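Local coordinates for protein 2-keto-3-deoxygluconate kinase (Thermotoga maritima, PDB 2AFB) that probably phosphorylates 2-keto-3-deoxygluconate at the expense of ATP, as a sugar kinase of the pfkB (ribokinase-like) family, at residues K14-G19 with Y62-L67; D131-L136 with A166-V171; L177-R182 with E211-I216; M22-P27 with Y100-G105; V171-D176 with E198-L203. One frame throughout, in Å; residues are numbered along the deposited sequence.

Overall arrangement
Contacts 1 and 5 lie in the same large mixed sheet, the central sheet of the ribokinase-like fold. Their centres are about 15 Å apart. Contact 2 packs two helix ends against this sheet. It touches contact 1 where Ile135 packs on Val16 and Val64, and it shares Val171 with contact 5. Contact 3 adjoins contact 5: Leu203 meets both Leu177 and Leu214, and the two centres are about 16 Å apart. Contact 4 belongs to the separate four-stranded sheet. Its centre is about 34 Å from that of contact 2, on the opposite side of the chain's centre. A bound nickel ion lies about 6 Å from the side chain of Tyr62 in contact 1.

Contact 1 of 5, residues K14-G19 with Y62-L67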
# COMPACT_ATOMS: atom_id res chain seq x y z
N LYS A 14 29.39 -7.28 26.77
CA LYS A 14 29.31 -5.95 26.13
C LYS A 14 30.11 -6.01 24.86
O LYS A 14 31.28 -6.43 24.86
CB LYS A 14 29.82 -4.85 27.07
CG LYS A 14 30.02 -3.49 26.42
CD LYS A 14 30.22 -2.44 27.51
CE LYS A 14 30.46 -1.07 26.96
NZ LYS A 14 30.82 -0.08 28.00
N VAL A 15 29.44 -5.70 23.76
CA VAL A 15 30.08 -5.61 22.47
C VAL A 15 29.79 -4.26 21.87
O VAL A 15 28.67 -3.80 21.94
CB VAL A 15 29.58 -6.73 21.55
CG1 VAL A 15 30.14 -6.55 20.12
CG2 VAL A 15 30.00 -8.08 22.10
N VAL A 16 30.80 -3.67 21.25
CA VAL A 16 30.74 -2.33 20.67
C VAL A 16 31.14 -2.33 19.17
O VAL A 16 32.11 -2.98 18.76
CB VAL A 16 31.66 -1.38 21.47
CG1 VAL A 16 31.63 0.03 20.93
CG2 VAL A 16 31.29 -1.37 22.92
N THR A 17 30.37 -1.61 18.37
CA THR A 17 30.68 -1.39 16.96
C THR A 17 30.54 0.10 16.67
O THR A 17 29.87 0.85 17.41
CB THR A 17 29.78 -2.21 15.99
OG1 THR A 17 28.56 -1.51 15.73
CG2 THR A 17 29.45 -3.55 16.53
N PHE A 18 31.20 0.51 15.60
CA PHE A 18 31.32 1.92 15.27
C PHE A 18 31.25 2.10 13.80
O PHE A 18 31.96 1.45 13.06
CB PHE A 18 32.69 2.43 15.69
CG PHE A 18 32.99 3.85 15.25
CD1 PHE A 18 32.29 4.91 15.78
CD2 PHE A 18 34.03 4.13 14.36
CE1 PHE A 18 32.57 6.22 15.41
CE2 PHE A 18 34.33 5.45 13.98
CZ PHE A 18 33.60 6.48 14.51
N GLY A 19 30.46 3.06 13.39
CA GLY A 19 30.44 3.48 12.02
C GLY A 19 29.25 4.35 11.72
O GLY A 19 28.80 5.09 12.60
N TYR A 62 26.31 -2.37 21.69
CA TYR A 62 26.19 -0.90 21.61
C TYR A 62 26.70 -0.49 20.26
O TYR A 62 27.74 -0.97 19.81
CB TYR A 62 27.02 -0.20 22.66
CG TYR A 62 26.64 -0.50 24.07
CD1 TYR A 62 26.94 -1.72 24.65
CD2 TYR A 62 26.01 0.47 24.86
CE1 TYR A 62 26.58 -1.99 25.98
CE2 TYR A 62 25.67 0.21 26.19
CZ TYR A 62 25.96 -1.03 26.73
OH TYR A 62 25.63 -1.29 28.05
N PHE A 63 25.98 0.42 19.61
CA PHE A 63 26.45 0.98 18.36
C PHE A 63 26.87 2.42 18.62
O PHE A 63 26.11 3.21 19.19
CB PHE A 63 25.35 0.95 17.31
CG PHE A 63 25.74 1.55 16.00
CD1 PHE A 63 26.80 1.05 15.30
CD2 PHE A 63 25.00 2.59 15.43
CE1 PHE A 63 27.17 1.57 14.09
CE2 PHE A 63 25.34 3.10 14.21
CZ PHE A 63 26.44 2.58 13.52
N VAL A 64 28.07 2.75 18.19
CA VAL A 64 28.62 4.07 18.39
C VAL A 64 28.59 4.82 17.06
O VAL A 64 29.11 4.34 16.07
CB VAL A 64 30.05 3.98 18.89
CG1 VAL A 64 30.62 5.40 19.13
CG2 VAL A 64 30.09 3.13 20.13
N THR A 65 28.00 6.01 17.06
CA THR A 65 27.91 6.83 15.87
C THR A 65 27.51 8.26 16.29
O THR A 65 27.48 8.58 17.48
CB THR A 65 26.92 6.25 14.81
OG1 THR A 65 27.20 6.83 13.55
CG2 THR A 65 25.44 6.50 15.15
N LYS A 66 27.28 9.11 15.29
CA LYS A 66 26.72 10.44 15.46
C LYS A 66 25.52 10.53 14.52
O LYS A 66 25.58 10.08 13.36
CB LYS A 66 27.78 11.55 15.16
CG LYS A 66 27.37 12.90 15.66
CD LYS A 66 28.37 13.96 15.34
CE LYS A 66 28.13 15.25 16.16
NZ LYS A 66 29.18 16.31 15.84
N LEU A 67 24.42 11.06 15.06
CA LEU A 67 23.23 11.34 14.28
C LEU A 67 22.75 12.74 14.56
O LEU A 67 22.95 13.23 15.67
CB LEU A 67 22.10 10.37 14.65
CG LEU A 67 22.40 8.93 14.25
CD1 LEU A 67 21.41 7.99 14.85
CD2 LEU A 67 22.40 8.82 12.73
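Val16 and Val64 meet in the apolar centre, with Val16 CG1 3.6 Å from Val64 CG2. They lie on one face of two neighbouring parallel strands, 14-18 and 60-67, in the central sheet of the ribokinase-like fold. Phe18 shares this face, and its CD1 lies 3.8 Å from Val64 CG1. Phe18 also meets the rings of Trp132 and Phe130 edge-to-face.

Thr17 and Phe63 occupy the other face, under helix 46-56. Their side chains cross at about a right angle. Thr17 OG1, set between the backbone N and the carbonyl carbon by a chi1 of 86°, sits at the edge of the Phe63 ring, in its plane, 3.1 Å from CD1. The hydroxyl is hydrogen-bonded to Glu47 O.

Backbone bonds tie the strands in parallel register. Tyr62 N donates to Val15 O, Thr17 N to Tyr62 O, and Val64 N to Thr17 O. Gly19 N continues the series to Val64 O at 3.3 Å.

At the partly exposed end, the extended Lys14 chain crosses the Tyr62 ring, with CE over one face. Lys14 NZ bonds to Asp137 O and Tyr89 OH. At the other end, Thr65 OG1 donates to Gly19 O at a short 2.5 Å, in the carbonyl plane.

Contact 2 of 5, residues D131-L136 with A166-V171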
# COMPACT_ATOMS: atom_id res chain seq x y z
N ASP A 131 34.00 9.28 23.89
CA ASP A 131 34.77 9.02 25.09
C ASP A 131 35.06 7.54 25.11
O ASP A 131 34.24 6.75 25.59
CB ASP A 131 33.96 9.42 26.33
CG ASP A 131 34.77 9.37 27.60
OD1 ASP A 131 35.89 8.80 27.59
OD2 ASP A 131 34.28 9.91 28.62
N TRP A 132 36.20 7.17 24.55
CA TRP A 132 36.48 5.78 24.25
C TRP A 132 36.74 4.98 25.50
O TRP A 132 36.39 3.81 25.56
CB TRP A 132 37.62 5.63 23.25
CG TRP A 132 37.17 6.07 21.87
CD1 TRP A 132 37.57 7.18 21.19
CD2 TRP A 132 36.21 5.42 21.04
NE1 TRP A 132 36.92 7.25 19.98
CE2 TRP A 132 36.06 6.19 19.88
CE3 TRP A 132 35.44 4.24 21.17
CZ2 TRP A 132 35.23 5.81 18.83
CZ3 TRP A 132 34.60 3.89 20.15
CH2 TRP A 132 34.50 4.66 18.99
N GLU A 133 37.29 5.65 26.51
CA GLU A 133 37.47 5.05 27.81
C GLU A 133 36.16 4.66 28.46
O GLU A 133 36.12 3.70 29.19
CB GLU A 133 38.21 6.03 28.76
CG GLU A 133 39.66 6.30 28.38
CD GLU A 133 40.57 5.09 28.63
OE1 GLU A 133 40.12 4.14 29.32
OE2 GLU A 133 41.73 5.09 28.15
N LYS A 134 35.10 5.45 28.26
CA LYS A 134 33.76 5.16 28.82
C LYS A 134 33.06 4.07 27.98
O LYS A 134 32.58 3.05 28.48
CB LYS A 134 32.94 6.46 28.89
CG LYS A 134 31.50 6.35 29.41
N ILE A 135 33.06 4.30 26.67
CA ILE A 135 32.49 3.39 25.70
C ILE A 135 33.01 1.95 25.87
O ILE A 135 32.21 1.01 25.92
CB ILE A 135 32.77 3.89 24.25
CG1 ILE A 135 31.96 5.14 23.93
CG2 ILE A 135 32.44 2.80 23.18
CD1 ILE A 135 32.50 5.92 22.70
N LEU A 136 34.33 1.78 25.94
CA LEU A 136 34.90 0.43 25.90
C LEU A 136 35.12 -0.18 27.29
O LEU A 136 35.53 -1.33 27.40
CB LEU A 136 36.18 0.40 25.07
CG LEU A 136 36.01 0.70 23.59
CD1 LEU A 136 37.34 1.07 22.92
CD2 LEU A 136 35.38 -0.46 22.87
N ALA A 166 41.01 0.11 23.07
CA ALA A 166 40.74 -1.30 22.99
C ALA A 166 41.99 -2.06 23.38
O ALA A 166 41.94 -2.99 24.14
CB ALA A 166 40.34 -1.66 21.59
N ASN A 167 43.13 -1.67 22.83
CA ASN A 167 44.39 -2.36 23.07
C ASN A 167 44.83 -2.19 24.50
O ASN A 167 45.32 -3.13 25.09
CB ASN A 167 45.46 -1.82 22.13
CG ASN A 167 46.80 -2.49 22.33
OD1 ASN A 167 46.93 -3.70 22.18
ND2 ASN A 167 47.81 -1.69 22.63
N GLU A 168 44.68 -0.99 25.04
CA GLU A 168 44.97 -0.74 26.47
C GLU A 168 44.12 -1.66 27.35
O GLU A 168 44.62 -2.19 28.32
CB GLU A 168 44.71 0.73 26.83
CG GLU A 168 44.55 1.06 28.33
CD GLU A 168 43.75 2.35 28.58
OE1 GLU A 168 43.72 3.25 27.68
OE2 GLU A 168 43.13 2.45 29.67
N LYS A 169 42.85 -1.85 26.99
CA LYS A 169 41.89 -2.59 27.85
C LYS A 169 41.85 -4.10 27.57
O LYS A 169 41.17 -4.86 28.26
CB LYS A 169 40.50 -1.99 27.72
CG LYS A 169 40.35 -0.67 28.41
CD LYS A 169 38.96 -0.16 28.31
CE LYS A 169 38.80 1.21 28.94
NZ LYS A 169 38.88 1.13 30.42
N GLY A 170 42.60 -4.53 26.57
CA GLY A 170 42.65 -5.96 26.19
C GLY A 170 41.37 -6.42 25.49
O GLY A 170 41.02 -7.58 25.54
N VAL A 171 40.68 -5.50 24.84
CA VAL A 171 39.44 -5.80 24.15
C VAL A 171 39.77 -6.47 22.80
O VAL A 171 40.63 -5.99 22.07
CB VAL A 171 38.65 -4.49 23.94
CG1 VAL A 171 37.35 -4.72 23.13
CG2 VAL A 171 38.35 -3.85 25.28
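The C-terminal end of helix 155-169 packs against the short helix 132-135, and Leu136 meets Ala166 where the two backbones come nearest. Leu136 CD1 approaches Ala166 N at 3.8 Å and Ala166 CB at 4.3 Å. Leu136 and Val171 both rest on Phe142 of strand 139-145, which places this apolar side against the central sheet. The Lys169 chain runs past the backbone of Leu136, with CD 3.7 Å from Leu136 O.

Helix 155-169 ends in a Schellman motif. Val171 N bonds back to Ala166 O, and Gly170, with positive phi, is the C-prime residue. The turn leads directly into strand 172-176.

The outer side is charged. Glu133 is bent at chi2 (-71°), which swings CD toward the longer helix. Its OE1 forms a salt bridge with Lys169 NZ at 3.4 Å. Its other oxygen, OE2, lies 2.8 Å from Glu168 OE1. Two carboxylate oxygens this close suggest that one of the acids probably holds a proton. The carboxylate planes are 36° apart, and the two side chains cross at about a right angle. Lys169 NZ also has a long, weak ion pair with Asp137 OD1.

Contact 3 of 5, residues L177-R182 with E211-I216; sequences LNYRAR and EKVLGI
Tyr179 turns one face of its ring to Lys212. The contact joins the loop after strand 172-176 to the end of helix 207-214, in the alpha/beta layers of the ribokinase-like fold. Tyr179 CG is anti to the backbone N (chi1 180°), which puts CG beside Lys212 CB.

The two side chains cross obliquely. Lys212 CB stands 3.9 Å above the ring plane, offset toward the rim, and makes a CH-pi contact. Lys212 CG is 3.7 Å from Tyr179 CD2. The lysine then bends at chi2, and its end leads away from the loop. The opposite face of the ring is met by the backbone, with Ala181 N 3.5 Å above the plane. The ring is thus held between the lysine's aliphatic start and its own loop.

Val213 approaches from the base of the tyrosine. Its CG2 touches Tyr179 CB at 3.7 Å and lies oblique to the ring. An alanine in place of Tyr179 would keep this CB contact but would probably leave Lys212 CB and CG without the ring they pack on, opening a gap between loop and helix.

Leu177 carries the deeper part of the contact. Its two methyls fork: CD2 goes to Val213 CG1 and CD1 to Leu214 CG, each at 4.1 Å. Leu177 crosses Leu214 at about a right angle. Met193 of helix 186-196 packs on both Leu177 and Val213.

Tyr179 N bonds to Asp209 OD1. On the far side, Arg180 NH1 donates to Tyr179 O at 3.2 Å from above the carbonyl plane, and the acceptor lies in the guanidinium plane.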
# COMPACT_ATOMS: atom_id res chain seq x y z
N LEU A 177 37.08 -5.77 6.23
CA LEU A 177 37.80 -4.88 5.37
C LEU A 177 36.89 -4.06 4.46
O LEU A 177 37.16 -2.89 4.24
CB LEU A 177 38.83 -5.63 4.52
CG LEU A 177 39.99 -6.35 5.22
CD1 LEU A 177 40.84 -7.00 4.11
CD2 LEU A 177 40.83 -5.39 6.02
N ASN A 178 35.81 -4.64 3.97
CA ASN A 178 34.81 -3.88 3.20
C ASN A 178 35.38 -2.82 2.24
O ASN A 178 35.04 -1.63 2.35
CB ASN A 178 33.86 -3.16 4.18
CG ASN A 178 32.59 -3.93 4.44
OD1 ASN A 178 32.11 -4.70 3.60
ND2 ASN A 178 32.02 -3.71 5.61
N TYR A 179 36.26 -3.23 1.33
CA TYR A 179 36.79 -2.30 0.34
C TYR A 179 35.67 -1.81 -0.58
O TYR A 179 34.93 -2.61 -1.13
CB TYR A 179 37.91 -2.88 -0.54
CG TYR A 179 38.43 -1.87 -1.55
CD1 TYR A 179 39.13 -0.74 -1.15
CD2 TYR A 179 38.15 -2.00 -2.92
CE1 TYR A 179 39.59 0.21 -2.08
CE2 TYR A 179 38.58 -1.05 -3.84
CZ TYR A 179 39.30 0.05 -3.42
OH TYR A 179 39.73 0.97 -4.36
N ARG A 180 35.59 -0.49 -0.72
CA ARG A 180 34.70 0.17 -1.69
C ARG A 180 35.52 1.15 -2.52
O ARG A 180 36.06 2.14 -2.01
CB ARG A 180 33.61 0.90 -0.96
CG ARG A 180 32.78 -0.01 -0.04
CD ARG A 180 31.98 -1.04 -0.84
NE ARG A 180 31.01 -1.74 -0.02
CZ ARG A 180 31.23 -2.86 0.65
NH1 ARG A 180 32.41 -3.47 0.62
NH2 ARG A 180 30.27 -3.36 1.39
N ALA A 181 35.63 0.85 -3.80
CA ALA A 181 36.28 1.72 -4.73
C ALA A 181 35.59 3.10 -4.82
O ALA A 181 36.26 4.06 -5.10
CB ALA A 181 36.34 1.06 -6.08
N ARG A 182 34.29 3.20 -4.55
CA ARG A 182 33.59 4.52 -4.53
C ARG A 182 34.22 5.44 -3.49
O ARG A 182 34.22 6.66 -3.65
CB ARG A 182 32.09 4.38 -4.21
N GLU A 211 43.05 -8.64 -1.69
CA GLU A 211 43.94 -8.17 -2.77
C GLU A 211 44.06 -6.66 -2.64
O GLU A 211 45.16 -6.14 -2.61
CB GLU A 211 43.44 -8.55 -4.16
N LYS A 212 42.95 -5.95 -2.53
CA LYS A 212 42.94 -4.49 -2.60
C LYS A 212 43.52 -3.83 -1.37
O LYS A 212 44.37 -2.96 -1.48
CB LYS A 212 41.53 -3.93 -2.81
CG LYS A 212 40.93 -4.15 -4.20
CD LYS A 212 41.71 -3.44 -5.30
CE LYS A 212 40.91 -3.36 -6.63
NZ LYS A 212 41.85 -3.34 -7.79
N VAL A 213 43.03 -4.21 -0.20
CA VAL A 213 43.39 -3.50 1.01
C VAL A 213 44.71 -3.99 1.60
O VAL A 213 45.40 -3.23 2.24
CB VAL A 213 42.29 -3.62 2.09
CG1 VAL A 213 42.72 -2.89 3.37
CG2 VAL A 213 41.00 -3.05 1.56
N LEU A 214 45.01 -5.26 1.43
CA LEU A 214 46.19 -5.82 2.03
C LEU A 214 47.28 -6.10 1.00
O LEU A 214 48.41 -6.35 1.37
CB LEU A 214 45.85 -7.09 2.81
CG LEU A 214 44.96 -6.95 4.05
CD1 LEU A 214 44.95 -8.28 4.82
CD2 LEU A 214 45.38 -5.82 4.97
N GLY A 215 46.93 -6.03 -0.28
CA GLY A 215 47.88 -6.35 -1.34
C GLY A 215 48.30 -7.81 -1.38
O GLY A 215 49.38 -8.13 -1.87
N ILE A 216 47.47 -8.70 -0.89
CA ILE A 216 47.81 -10.11 -0.93
C ILE A 216 46.88 -10.87 -1.86
O ILE A 216 45.67 -10.63 -1.87
CB ILE A 216 47.76 -10.73 0.46
CG1 ILE A 216 48.83 -10.08 1.35
CG2 ILE A 216 48.00 -12.25 0.35
CD1 ILE A 216 48.80 -10.51 2.83

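Contact 4 of 5, residues M22-P27 with Y100-G105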
# COMPACT_ATOMS: atom_id res chain seq x y z
N MSE A 22 22.62 4.83 8.00
CA MSE A 22 21.99 5.66 7.02
C MSE A 22 20.54 5.33 6.91
O MSE A 22 20.13 4.19 7.15
CB MSE A 22 22.60 5.43 5.64
CG MSE A 22 23.98 5.86 5.58
SE MSE A 22 24.79 5.39 3.89
CE MSE A 22 25.02 3.33 4.12
N LEU A 23 19.78 6.34 6.49
CA LEU A 23 18.43 6.10 5.98
C LEU A 23 18.48 5.37 4.64
O LEU A 23 19.14 5.85 3.72
CB LEU A 23 17.73 7.43 5.76
CG LEU A 23 16.37 7.35 5.00
CD1 LEU A 23 15.27 6.65 5.76
CD2 LEU A 23 15.91 8.76 4.64
N ARG A 24 17.76 4.24 4.51
CA ARG A 24 17.70 3.52 3.26
C ARG A 24 16.32 3.66 2.60
O ARG A 24 15.29 3.41 3.22
CB ARG A 24 18.02 2.07 3.45
CG ARG A 24 18.40 1.40 2.15
CD ARG A 24 18.50 -0.11 2.33
NE ARG A 24 17.26 -0.75 2.00
CZ ARG A 24 17.05 -2.06 1.93
NH1 ARG A 24 17.99 -2.96 2.19
NH2 ARG A 24 15.84 -2.47 1.58
N LEU A 25 16.34 4.04 1.33
CA LEU A 25 15.12 4.33 0.59
C LEU A 25 15.11 3.40 -0.59
O LEU A 25 15.99 3.47 -1.44
CB LEU A 25 15.09 5.76 0.17
CG LEU A 25 15.02 6.87 1.25
CD1 LEU A 25 15.05 8.18 0.54
CD2 LEU A 25 13.79 6.79 2.16
N SER A 26 14.16 2.46 -0.63
CA SER A 26 14.10 1.49 -1.73
C SER A 26 12.72 1.44 -2.33
O SER A 26 11.75 1.43 -1.58
CB SER A 26 14.55 0.09 -1.30
OG SER A 26 13.86 -0.28 -0.11
N PRO A 27 12.61 1.46 -3.71
CA PRO A 27 11.29 1.32 -4.22
C PRO A 27 10.75 -0.11 -3.94
O PRO A 27 11.54 -1.03 -3.83
CB PRO A 27 11.46 1.56 -5.72
CG PRO A 27 12.82 2.23 -5.92
CD PRO A 27 13.61 1.66 -4.79
N TYR A 100 20.98 6.38 1.55
CA TYR A 100 21.15 5.73 0.29
C TYR A 100 19.88 5.21 -0.29
O TYR A 100 18.98 4.78 0.44
CB TYR A 100 22.22 4.65 0.32
CG TYR A 100 21.95 3.33 1.00
CD1 TYR A 100 21.89 3.22 2.39
CD2 TYR A 100 21.82 2.16 0.25
CE1 TYR A 100 21.73 1.98 3.02
CE2 TYR A 100 21.68 0.91 0.86
CZ TYR A 100 21.64 0.82 2.24
OH TYR A 100 21.45 -0.42 2.85
N PHE A 101 19.81 5.31 -1.62
CA PHE A 101 18.67 4.80 -2.38
C PHE A 101 19.10 3.47 -2.95
O PHE A 101 20.16 3.36 -3.52
CB PHE A 101 18.30 5.72 -3.51
CG PHE A 101 17.93 7.11 -3.07
CD1 PHE A 101 18.89 8.00 -2.73
CD2 PHE A 101 16.59 7.51 -2.98
CE1 PHE A 101 18.56 9.29 -2.31
CE2 PHE A 101 16.27 8.80 -2.56
CZ PHE A 101 17.27 9.68 -2.20
N LEU A 102 18.26 2.48 -2.82
CA LEU A 102 18.57 1.16 -3.30
C LEU A 102 17.47 0.63 -4.21
O LEU A 102 16.29 0.58 -3.81
CB LEU A 102 18.74 0.22 -2.11
CG LEU A 102 18.80 -1.27 -2.51
CD1 LEU A 102 20.17 -1.54 -3.07
CD2 LEU A 102 18.54 -2.16 -1.24
N GLU A 103 17.87 0.24 -5.43
CA GLU A 103 17.01 -0.47 -6.35
C GLU A 103 17.39 -1.90 -6.22
O GLU A 103 18.53 -2.27 -6.50
CB GLU A 103 17.24 -0.09 -7.79
CG GLU A 103 16.79 1.30 -8.18
CD GLU A 103 17.08 1.63 -9.66
OE1 GLU A 103 18.01 1.01 -10.27
OE2 GLU A 103 16.39 2.53 -10.20
N ILE A 104 16.43 -2.71 -5.81
CA ILE A 104 16.68 -4.14 -5.67
C ILE A 104 16.51 -4.82 -7.04
O ILE A 104 15.41 -4.77 -7.67
CB ILE A 104 15.75 -4.77 -4.62
CG1 ILE A 104 16.01 -4.08 -3.27
CG2 ILE A 104 15.97 -6.27 -4.54
CD1 ILE A 104 15.02 -4.46 -2.23
N GLY A 105 17.59 -5.45 -7.48
CA GLY A 105 17.62 -5.98 -8.84
C GLY A 105 16.93 -7.36 -8.96
O GLY A 105 16.43 -7.93 -8.00
O HOH W 1 13.59 -1.79 -5.97
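Arg24 and Tyr100 make the main side-chain contact. Arg24 CG lies over one face of the Tyr100 ring, offset toward the rim, in a CH-pi contact 3.5 Å from the centroid. Selenomethionine Met22 adds an oblique Met-aromatic contact, with CE 3.6 Å from Tyr100 CD1. Leu102 CD2 lies over the centre of one face of the Arg24 guanidinium, 3.5 Å above its plane. On the other face of the sheet, Leu25 CD1 meets Phe101 CE2 at 3.4 Å. The same face packs against the second subunit, where Leu25 meets its counterpart.

Strands 22-26 and 99-103 are parallel neighbours in the small four-stranded sheet. In ribokinase-like kinases such a sheet often forms the substrate-site lid and the dimer interface, consistent with the Leu25 packing. Tyr100 N donates to Leu23 O, Leu25 N to Tyr100 O, and Leu102 N to Leu25 O at 2.8 Å. Past the strand ends, a water links Pro27 O and Ile104 N.

Arg24 NH1 forms salt bridges with Asp328 and Asp286, and Tyr100 OH bonds to Asp328 OD2. An alanine in place of Tyr100 would probably leave Arg24 CG without its ring and Asp328 without one of its partners.

Contact 5 of 5, residues V171-D176 with E198-L203; sequences VTVSCD and EYVDVL
Val173 is the tightly packed point of this contact. Its CB lies 3.3 Å from Tyr199 O, and its CG1 meets Val200 CG2 at 4.2 Å. Val173 O is gripped by two donors, Asp201 N at 2.8 Å and Val202 N at 3.2 Å. The first is tilted 20° from the carbonyl plane and the second lies in it. Farther along, Cys175 N donates to Val202 O, while Cys175 CB rests on Val200 CG2 at 3.9 Å. Ser174 CB faces Val202 CB, and Ser174 OG bonds to His143 ND1 and Trp141 NE1.

The looser side is at Thr172 and Asp201, both partly exposed. Here Thr172 CG2 comes only within 3.9 Å of Asp201 OD2. The same oxygen accepts from Val173 N at 3.0 Å through its anti lone pair. The carboxylate takes up a strand N-H ahead of the first bridge, Ser174 with Val202.

Strands 172-176 and 202-205 are parallel and joined through helix 186-196 in a beta-alpha-beta unit. Strand 139-145 flanks the first. Helix 155-169 covers Val173 through Leu163 and Ala166, and Leu203 reaches Leu214 of helix 207-214.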
# COMPACT_ATOMS: atom_id res chain seq x y z
N VAL A 171 40.68 -5.50 24.84
CA VAL A 171 39.44 -5.80 24.15
C VAL A 171 39.77 -6.47 22.80
O VAL A 171 40.63 -5.99 22.07
CB VAL A 171 38.65 -4.49 23.94
CG1 VAL A 171 37.35 -4.72 23.13
CG2 VAL A 171 38.35 -3.85 25.28
N THR A 172 39.06 -7.57 22.47
CA THR A 172 39.19 -8.21 21.18
C THR A 172 38.63 -7.32 20.11
O THR A 172 37.55 -6.74 20.28
CB THR A 172 38.48 -9.58 21.10
OG1 THR A 172 39.02 -10.44 22.12
CG2 THR A 172 38.76 -10.21 19.75
N VAL A 173 39.39 -7.21 19.02
CA VAL A 173 39.12 -6.31 17.92
C VAL A 173 38.96 -7.11 16.63
O VAL A 173 39.84 -7.88 16.25
CB VAL A 173 40.26 -5.27 17.74
CG1 VAL A 173 40.10 -4.52 16.45
CG2 VAL A 173 40.32 -4.31 18.91
N SER A 174 37.81 -6.93 15.97
CA SER A 174 37.60 -7.39 14.63
C SER A 174 37.47 -6.22 13.63
O SER A 174 37.03 -5.10 13.96
CB SER A 174 36.38 -8.32 14.55
OG SER A 174 35.20 -7.60 14.80
N CYS A 175 37.82 -6.53 12.38
CA CYS A 175 37.67 -5.63 11.25
C CYS A 175 37.13 -6.41 10.05
O CYS A 175 37.71 -7.42 9.66
CB CYS A 175 39.03 -5.03 10.88
SG CYS A 175 39.03 -3.92 9.43
N ASP A 176 36.05 -5.94 9.47
CA ASP A 176 35.63 -6.36 8.12
C ASP A 176 36.19 -5.33 7.11
O ASP A 176 35.80 -4.18 7.13
CB ASP A 176 34.08 -6.42 8.03
CG ASP A 176 33.56 -6.96 6.68
OD1 ASP A 176 34.31 -6.93 5.65
OD2 ASP A 176 32.37 -7.40 6.66
N GLU A 198 47.74 -3.94 13.01
CA GLU A 198 48.46 -4.13 14.31
C GLU A 198 47.51 -4.32 15.49
O GLU A 198 47.83 -5.03 16.45
CB GLU A 198 49.33 -2.91 14.68
CG GLU A 198 50.50 -2.63 13.74
N TYR A 199 46.36 -3.67 15.43
CA TYR A 199 45.35 -3.75 16.48
C TYR A 199 44.29 -4.83 16.27
O TYR A 199 43.48 -5.03 17.15
CB TYR A 199 44.61 -2.42 16.59
CG TYR A 199 45.48 -1.25 16.90
CD1 TYR A 199 45.98 -1.05 18.18
CD2 TYR A 199 45.79 -0.30 15.93
CE1 TYR A 199 46.78 0.06 18.49
CE2 TYR A 199 46.57 0.82 16.22
CZ TYR A 199 47.07 1.00 17.50
OH TYR A 199 47.87 2.11 17.79
N VAL A 200 44.28 -5.49 15.12
CA VAL A 200 43.16 -6.37 14.76
C VAL A 200 43.47 -7.82 15.09
O VAL A 200 44.52 -8.32 14.69
CB VAL A 200 42.82 -6.24 13.27
CG1 VAL A 200 41.76 -7.24 12.85
CG2 VAL A 200 42.36 -4.80 12.95
N ASP A 201 42.55 -8.49 15.77
CA ASP A 201 42.70 -9.93 16.13
C ASP A 201 41.98 -10.91 15.17
O ASP A 201 42.44 -12.02 14.92
CB ASP A 201 42.15 -10.15 17.55
CG ASP A 201 42.82 -9.23 18.58
OD1 ASP A 201 44.05 -9.36 18.77
OD2 ASP A 201 42.13 -8.35 19.16
N VAL A 202 40.85 -10.46 14.64
CA VAL A 202 39.96 -11.25 13.80
C VAL A 202 39.68 -10.45 12.52
O VAL A 202 39.14 -9.34 12.59
CB VAL A 202 38.64 -11.49 14.52
CG1 VAL A 202 37.66 -12.28 13.60
CG2 VAL A 202 38.91 -12.19 15.87
N LEU A 203 40.04 -11.03 11.37
CA LEU A 203 39.83 -10.43 10.04
C LEU A 203 38.65 -11.06 9.36
O LEU A 203 38.50 -12.29 9.36
CB LEU A 203 41.05 -10.67 9.15
CG LEU A 203 41.05 -9.89 7.84
CD1 LEU A 203 41.31 -8.42 8.08
CD2 LEU A 203 42.13 -10.44 6.90